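PDB 1OZ9: endoribonuclease YbeY from Aquifex aeolicus, which probably acts as a zinc-dependent, single-strand-specific endoribonuclease in maturing the 3' end of 16S rRNA and in late-stage quality control of 70S ribosomes. Local coordinates for residues V11-K16 and K24-A29; N40-V45 and Y81-D86. All coordinates share one frame; numbering follows the deposited sequence.

Contact 1: residues V11-K16 and K24-A29; sequences VLVKLK and KIEKWA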
loop_
_atom_site.group_PDB
_atom_site.type_symbol
_atom_site.label_atom_id
_atom_site.label_comp_id
_atom_site.label_asym_id
_atom_site.label_seq_id
_atom_site.Cartn_x
_atom_site.Cartn_y
_atom_site.Cartn_z
ATOM N N VAL A 11 4.643 2.010 -12.028
ATOM C CA VAL A 11 4.458 1.169 -10.859
ATOM C C VAL A 11 5.499 0.056 -10.909
ATOM O O VAL A 11 5.578 -0.680 -11.904
ATOM C CB VAL A 11 3.021 0.615 -10.805
ATOM C CG1 VAL A 11 2.870 -0.391 -9.681
ATOM C CG2 VAL A 11 2.060 1.790 -10.508
ATOM N N LEU A 12 6.330 -0.030 -9.877
ATOM C CA LEU A 12 7.400 -1.027 -9.796
ATOM C C LEU A 12 7.061 -2.049 -8.729
ATOM O O LEU A 12 7.085 -1.740 -7.535
ATOM C CB LEU A 12 8.718 -0.349 -9.430
ATOM C CG LEU A 12 9.015 0.742 -10.474
ATOM C CD1 LEU A 12 10.256 1.554 -10.121
ATOM C CD2 LEU A 12 9.195 0.068 -11.807
ATOM N N VAL A 13 6.782 -3.270 -9.132
ATOM C CA VAL A 13 6.380 -4.258 -8.149
ATOM C C VAL A 13 7.511 -5.233 -7.934
ATOM O O VAL A 13 8.061 -5.765 -8.916
ATOM C CB VAL A 13 5.176 -5.036 -8.636
ATOM C CG1 VAL A 13 4.823 -6.169 -7.631
ATOM C CG2 VAL A 13 3.959 -4.067 -8.810
ATOM N N LYS A 14 7.852 -5.483 -6.680
ATOM C CA LYS A 14 8.904 -6.469 -6.373
ATOM C C LYS A 14 8.345 -7.514 -5.434
ATOM O O LYS A 14 7.772 -7.159 -4.400
ATOM C CB LYS A 14 10.093 -5.779 -5.725
ATOM C CG LYS A 14 10.895 -4.974 -6.739
ATOM C CD LYS A 14 12.123 -4.302 -6.134
ATOM C CE LYS A 14 13.330 -4.497 -7.053
ATOM N NZ LYS A 14 14.436 -3.564 -6.693
ATOM N N LEU A 15 8.491 -8.792 -5.783
ATOM C CA LEU A 15 7.913 -9.849 -4.944
ATOM C C LEU A 15 8.965 -10.774 -4.383
ATOM O O LEU A 15 9.714 -11.430 -5.145
ATOM C CB LEU A 15 6.916 -10.699 -5.754
ATOM C CG LEU A 15 5.841 -9.942 -6.556
ATOM C CD1 LEU A 15 4.997 -10.877 -7.418
ATOM C CD2 LEU A 15 4.937 -9.183 -5.612
ATOM N N LYS A 16 9.045 -10.803 -3.062
ATOM C CA LYS A 16 9.824 -11.828 -2.372
ATOM C C LYS A 16 8.848 -12.974 -2.112
ATOM O O LYS A 16 9.216 -14.137 -2.168
ATOM C CB LYS A 16 10.402 -11.312 -1.044
ATOM C CG LYS A 16 11.265 -12.375 -0.324
ATOM C CD LYS A 16 11.890 -11.895 0.991
ATOM C CE LYS A 16 12.740 -13.012 1.578
ATOM N NZ LYS A 16 13.713 -12.528 2.600
ATOM N N LYS A 24 -1.401 -8.591 -11.273
ATOM C CA LYS A 24 -2.603 -8.146 -10.556
ATOM C C LYS A 24 -2.255 -7.010 -9.588
ATOM O O LYS A 24 -2.995 -6.028 -9.466
ATOM C CB LYS A 24 -3.270 -9.295 -9.784
ATOM C CG LYS A 24 -4.152 -10.171 -10.640
ATOM C CD LYS A 24 -4.942 -11.205 -9.772
ATOM C CE LYS A 24 -5.980 -11.943 -10.596
ATOM N NZ LYS A 24 -6.496 -13.232 -9.983
ATOM N N ILE A 25 -1.136 -7.164 -8.885
ATOM C CA ILE A 25 -0.699 -6.154 -7.965
ATOM C C ILE A 25 -0.415 -4.890 -8.763
ATOM O O ILE A 25 -0.774 -3.771 -8.339
ATOM C CB ILE A 25 0.548 -6.625 -7.180
ATOM C CG1 ILE A 25 0.138 -7.689 -6.132
ATOM C CG2 ILE A 25 1.241 -5.465 -6.514
ATOM C CD1 ILE A 25 1.315 -8.503 -5.648
ATOM N N GLU A 26 0.237 -5.046 -9.908
ATOM C CA GLU A 26 0.571 -3.876 -10.717
ATOM C C GLU A 26 -0.699 -3.131 -11.158
ATOM O O GLU A 26 -0.774 -1.887 -11.051
ATOM C CB GLU A 26 1.394 -4.282 -11.946
ATOM C CG GLU A 26 2.242 -3.149 -12.478
ATOM C CD GLU A 26 3.102 -3.539 -13.689
ATOM O OE1 GLU A 26 3.664 -4.673 -13.723
ATOM O OE2 GLU A 26 3.218 -2.693 -14.597
ATOM N N LYS A 27 -1.674 -3.890 -11.670
ATOM C CA LYS A 27 -2.961 -3.352 -12.107
ATOM C C LYS A 27 -3.731 -2.629 -10.971
ATOM O O LYS A 27 -4.194 -1.501 -11.189
ATOM C CB LYS A 27 -3.827 -4.408 -12.825
ATOM C CG LYS A 27 -5.358 -4.090 -12.896
ATOM C CD LYS A 27 -6.169 -5.208 -13.580
ATOM C CE LYS A 27 -7.631 -5.333 -13.052
ATOM N NZ LYS A 27 -8.711 -4.913 -14.028
ATOM N N TRP A 28 -3.861 -3.249 -9.791
ATOM C CA TRP A 28 -4.531 -2.599 -8.655
ATOM C C TRP A 28 -3.850 -1.272 -8.333
ATOM O O TRP A 28 -4.511 -0.253 -8.134
ATOM C CB TRP A 28 -4.485 -3.469 -7.392
ATOM C CG TRP A 28 -5.350 -4.677 -7.509
ATOM C CD1 TRP A 28 -6.506 -4.790 -8.203
ATOM C CD2 TRP A 28 -5.111 -5.940 -6.919
ATOM N NE1 TRP A 28 -7.037 -6.052 -8.055
ATOM C CE2 TRP A 28 -6.177 -6.790 -7.294
ATOM C CE3 TRP A 28 -4.102 -6.451 -6.107
ATOM C CZ2 TRP A 28 -6.254 -8.119 -6.888
ATOM C CZ3 TRP A 28 -4.194 -7.772 -5.696
ATOM C CH2 TRP A 28 -5.254 -8.583 -6.092
ATOM N N ALA A 29 -2.521 -1.302 -8.283
ATOM C CA ALA A 29 -1.764 -0.094 -7.982
ATOM C C ALA A 29 -1.982 0.984 -9.060
ATOM O O ALA A 29 -2.204 2.163 -8.712
ATOM C CB ALA A 29 -0.292 -0.406 -7.803
HETATM O O HOH W 1 6.173 -3.512 -12.053
#
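Val13 lies opposite Glu26 where strand 11-15 runs beneath helix 24-29, with 6.4 Å between their CA atoms. The axes of the two segments approach to 8.6 Å and run roughly antiparallel, 146° apart, as expected for the first strand and the helix of a beta-alpha-beta unit whose returning strand is 41-48. Val11, Val13 and Leu15 all direct their CB toward the helix, where Ile25, Glu26 and Ala29 receive them. The strand's residues make the meeting with their methyl branches. Val11 CG1, anti to the backbone N (chi1 173°), reaches Ala29 CB at 3.7 Å and also touches the aliphatic part of Glu26 at CG. Ile25 serves two neighbours with its two branches: its CG2 lies 3.8 Å from Val13 CG1 and equally close to Val13 CG2, while its CD1 meets Leu15 CD2 at 3.7 Å as the two side chains pass in opposing senses. Ile47 and Ile113 also pack on Ile25.

The polar end of Glu26 passes beyond this apolar row. One water donates to Val11 O (2.9 Å from its oxygen), accepts from Val13 N and gives a weaker bond to Glu26 OE1, thereby occupying backbone groups of a strand that is outermost in the sheet of this chain. Glu30 brings a second carboxylate close to Glu26 OE2, which may raise the proton affinity of one of them. With no direct hydrogen bond between 11-16 and 24-29, their cohesion rests on apolar contacts, most of them between methyl groups, while directional bonding passes through the water.

Contact 2: residues N40-V45 and Y81-D86; sequences NVELSV and YKILGD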
loop_
_atom_site.group_PDB
_atom_site.type_symbol
_atom_site.label_atom_id
_atom_site.label_comp_id
_atom_site.label_asym_id
_atom_site.label_seq_id
_atom_site.Cartn_x
_atom_site.Cartn_y
_atom_site.Cartn_z
ATOM N N ASN A 40 2.290 10.782 -13.975
ATOM C CA ASN A 40 3.730 10.916 -13.901
ATOM C C ASN A 40 4.382 10.757 -12.533
ATOM O O ASN A 40 5.288 11.531 -12.201
ATOM C CB ASN A 40 4.090 12.284 -14.372
ATOM C CG ASN A 40 4.895 12.259 -15.587
ATOM O OD1 ASN A 40 4.838 11.304 -16.378
ATOM N ND2 ASN A 40 5.696 13.295 -15.754
ATOM N N VAL A 41 3.930 9.789 -11.747
ATOM C CA VAL A 41 4.564 9.523 -10.489
ATOM C C VAL A 41 5.080 8.105 -10.490
ATOM O O VAL A 41 4.655 7.276 -11.305
ATOM C CB VAL A 41 3.605 9.715 -9.274
ATOM C CG1 VAL A 41 3.032 11.156 -9.268
ATOM C CG2 VAL A 41 2.493 8.681 -9.322
ATOM N N GLU A 42 6.006 7.830 -9.587
ATOM C CA GLU A 42 6.565 6.488 -9.433
ATOM C C GLU A 42 6.144 5.908 -8.097
ATOM O O GLU A 42 6.166 6.603 -7.079
ATOM C CB GLU A 42 8.095 6.520 -9.547
ATOM C CG GLU A 42 8.768 5.145 -9.356
ATOM C CD GLU A 42 10.278 5.287 -9.348
ATOM O OE1 GLU A 42 10.914 4.976 -8.312
ATOM O OE2 GLU A 42 10.825 5.762 -10.372
ATOM N N LEU A 43 5.732 4.648 -8.093
ATOM C CA LEU A 43 5.309 3.997 -6.860
ATOM C C LEU A 43 5.945 2.628 -6.853
ATOM O O LEU A 43 5.851 1.924 -7.862
ATOM C CB LEU A 43 3.800 3.780 -6.895
ATOM C CG LEU A 43 3.216 2.884 -5.811
ATOM C CD1 LEU A 43 3.437 3.536 -4.432
ATOM C CD2 LEU A 43 1.720 2.648 -6.069
ATOM N N SER A 44 6.578 2.247 -5.744
ATOM C CA SER A 44 7.111 0.898 -5.627
ATOM C C SER A 44 6.249 0.097 -4.651
ATOM O O SER A 44 5.835 0.625 -3.608
ATOM C CB SER A 44 8.576 0.917 -5.192
ATOM O OG SER A 44 9.374 1.503 -6.228
ATOM N N VAL A 45 5.946 -1.151 -5.016
ATOM C CA VAL A 45 5.185 -2.024 -4.129
ATOM C C VAL A 45 6.025 -3.269 -3.848
ATOM O O VAL A 45 6.495 -3.934 -4.799
ATOM C CB VAL A 45 3.837 -2.405 -4.730
ATOM C CG1 VAL A 45 3.056 -3.303 -3.746
ATOM C CG2 VAL A 45 3.023 -1.125 -5.079
ATOM N N TYR A 81 8.547 14.576 -13.029
ATOM C CA TYR A 81 8.321 13.177 -12.633
ATOM C C TYR A 81 8.555 13.169 -11.146
ATOM O O TYR A 81 9.558 13.698 -10.715
ATOM C CB TYR A 81 9.404 12.315 -13.290
ATOM C CG TYR A 81 9.398 10.843 -12.996
ATOM C CD1 TYR A 81 8.517 9.997 -13.645
ATOM C CD2 TYR A 81 10.325 10.276 -12.122
ATOM C CE1 TYR A 81 8.523 8.624 -13.399
ATOM C CE2 TYR A 81 10.351 8.898 -11.886
ATOM C CZ TYR A 81 9.445 8.081 -12.549
ATOM O OH TYR A 81 9.432 6.722 -12.356
ATOM N N LYS A 82 7.657 12.604 -10.353
ATOM C CA LYS A 82 7.839 12.623 -8.896
ATOM C C LYS A 82 7.769 11.203 -8.307
ATOM O O LYS A 82 6.883 10.432 -8.665
ATOM C CB LYS A 82 6.779 13.497 -8.234
ATOM C CG LYS A 82 6.979 13.721 -6.690
ATOM C CD LYS A 82 6.054 14.873 -6.215
ATOM C CE LYS A 82 6.189 15.203 -4.738
ATOM N NZ LYS A 82 7.457 15.864 -4.443
ATOM N N ILE A 83 8.734 10.863 -7.460
ATOM C CA ILE A 83 8.783 9.551 -6.804
ATOM C C ILE A 83 7.976 9.617 -5.520
ATOM O O ILE A 83 8.334 10.364 -4.585
ATOM C CB ILE A 83 10.234 9.176 -6.537
ATOM C CG1 ILE A 83 11.002 9.157 -7.886
ATOM C CG2 ILE A 83 10.313 7.776 -5.829
ATOM C CD1 ILE A 83 12.421 9.710 -7.785
ATOM N N LEU A 84 6.867 8.896 -5.483
ATOM C CA LEU A 84 5.973 8.965 -4.330
ATOM C C LEU A 84 6.559 8.199 -3.175
ATOM O O LEU A 84 6.569 8.684 -2.025
ATOM C CB LEU A 84 4.616 8.382 -4.639
ATOM C CG LEU A 84 3.675 9.007 -5.657
ATOM C CD1 LEU A 84 2.288 8.340 -5.448
ATOM C CD2 LEU A 84 3.633 10.553 -5.516
ATOM N N GLY A 85 7.069 7.005 -3.477
ATOM C CA GLY A 85 7.737 6.222 -2.464
ATOM C C GLY A 85 7.328 4.768 -2.498
ATOM O O GLY A 85 6.874 4.262 -3.541
ATOM N N ASP A 86 7.484 4.101 -1.361
ATOM C CA ASP A 86 7.268 2.659 -1.306
ATOM C C ASP A 86 6.124 2.221 -0.419
ATOM O O ASP A 86 5.901 2.799 0.635
ATOM C CB ASP A 86 8.501 1.966 -0.717
ATOM C CG ASP A 86 9.770 2.307 -1.455
ATOM O OD1 ASP A 86 9.698 2.492 -2.676
ATOM O OD2 ASP A 86 10.866 2.434 -0.878
#
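Tyr81 reaches forward, in the direction the strands run, and across to Glu42 by the rim of its ring. Its CG is anti to the backbone N (chi1 178°), and the hydroxyl at the far end donates to Glu42 OE2 at 2.6 Å. That oxygen lies in the ring plane and accepts with its anti lone pair, the carboxylate being turned 64° from the ring. The glutamate stands extended, and its CB lies only 3.1 Å from Tyr81 OH. Arg10 adds a weak hydrogen bond to the hydroxyl and a long, weak ion pair to the carboxylate. A phenylalanine in place of Tyr81 would probably leave Glu42 OE2 without its close hydrogen-bond donor and the carboxylate freer to turn.

Beneath these groups, parallel strands 41-45 and 81-86 form the centre of the mixed four-stranded sheet of this metalloproteinase-like fold. Bonds such as Glu42 N to Lys82 O and Leu84 N to Glu42 O (both 2.9 Å) join them. Between the pairs Glu42-Ile83 and Ser44-Asp86, Leu43 faces two residues, Leu84 and Gly85, which makes a beta bulge. At Gly85 the backbone angles would press a CB against the preceding carbonyl oxygen, and its buried N finds no partner. The bonding recovers in a nearly straight link from Ser44 N to Gly85 O.

On the side carrying Val41, Leu84 crosses over the valine. Its CG, anti to the carbonyl carbon (chi1 -65°), lies 3.7 Å from Val41 CB, and CD1 and CD2 approach the two methyls of the valine, CG2 and CG1 respectively. Leu33 of helix 22-35 also packs on Leu84. Among the residues carried by the other face, Asp86 OD1 rests 3.2 Å from Ser44 CB, and Ile83 CG2 approaches Glu42 OE1 at 3.8 Å.

In the fold
Both segments of contact 1 precede those of contact 2 in the chain, and the centres of the two contacts are about 12 Å apart. The same sheet serves both: strand 10-15, the strand of contact 1, pairs in parallel with strand 41-48, and probable hydrogen bonds run from Lys14 N to Val45 O and from Val45 N to Leu12 O. Helix 22-35, one partner in contact 1, also touches contact 2, with Ala29 and Leu33 on Leu43. Contact 1 thus packs a helix on an edge strand of the sheet, whereas contact 2 joins its two central strands. From there Leu43 packs on Ile117 and Leu120 of helix 105-120, which carries His115 and His119, predicted ligands of the catalytic zinc.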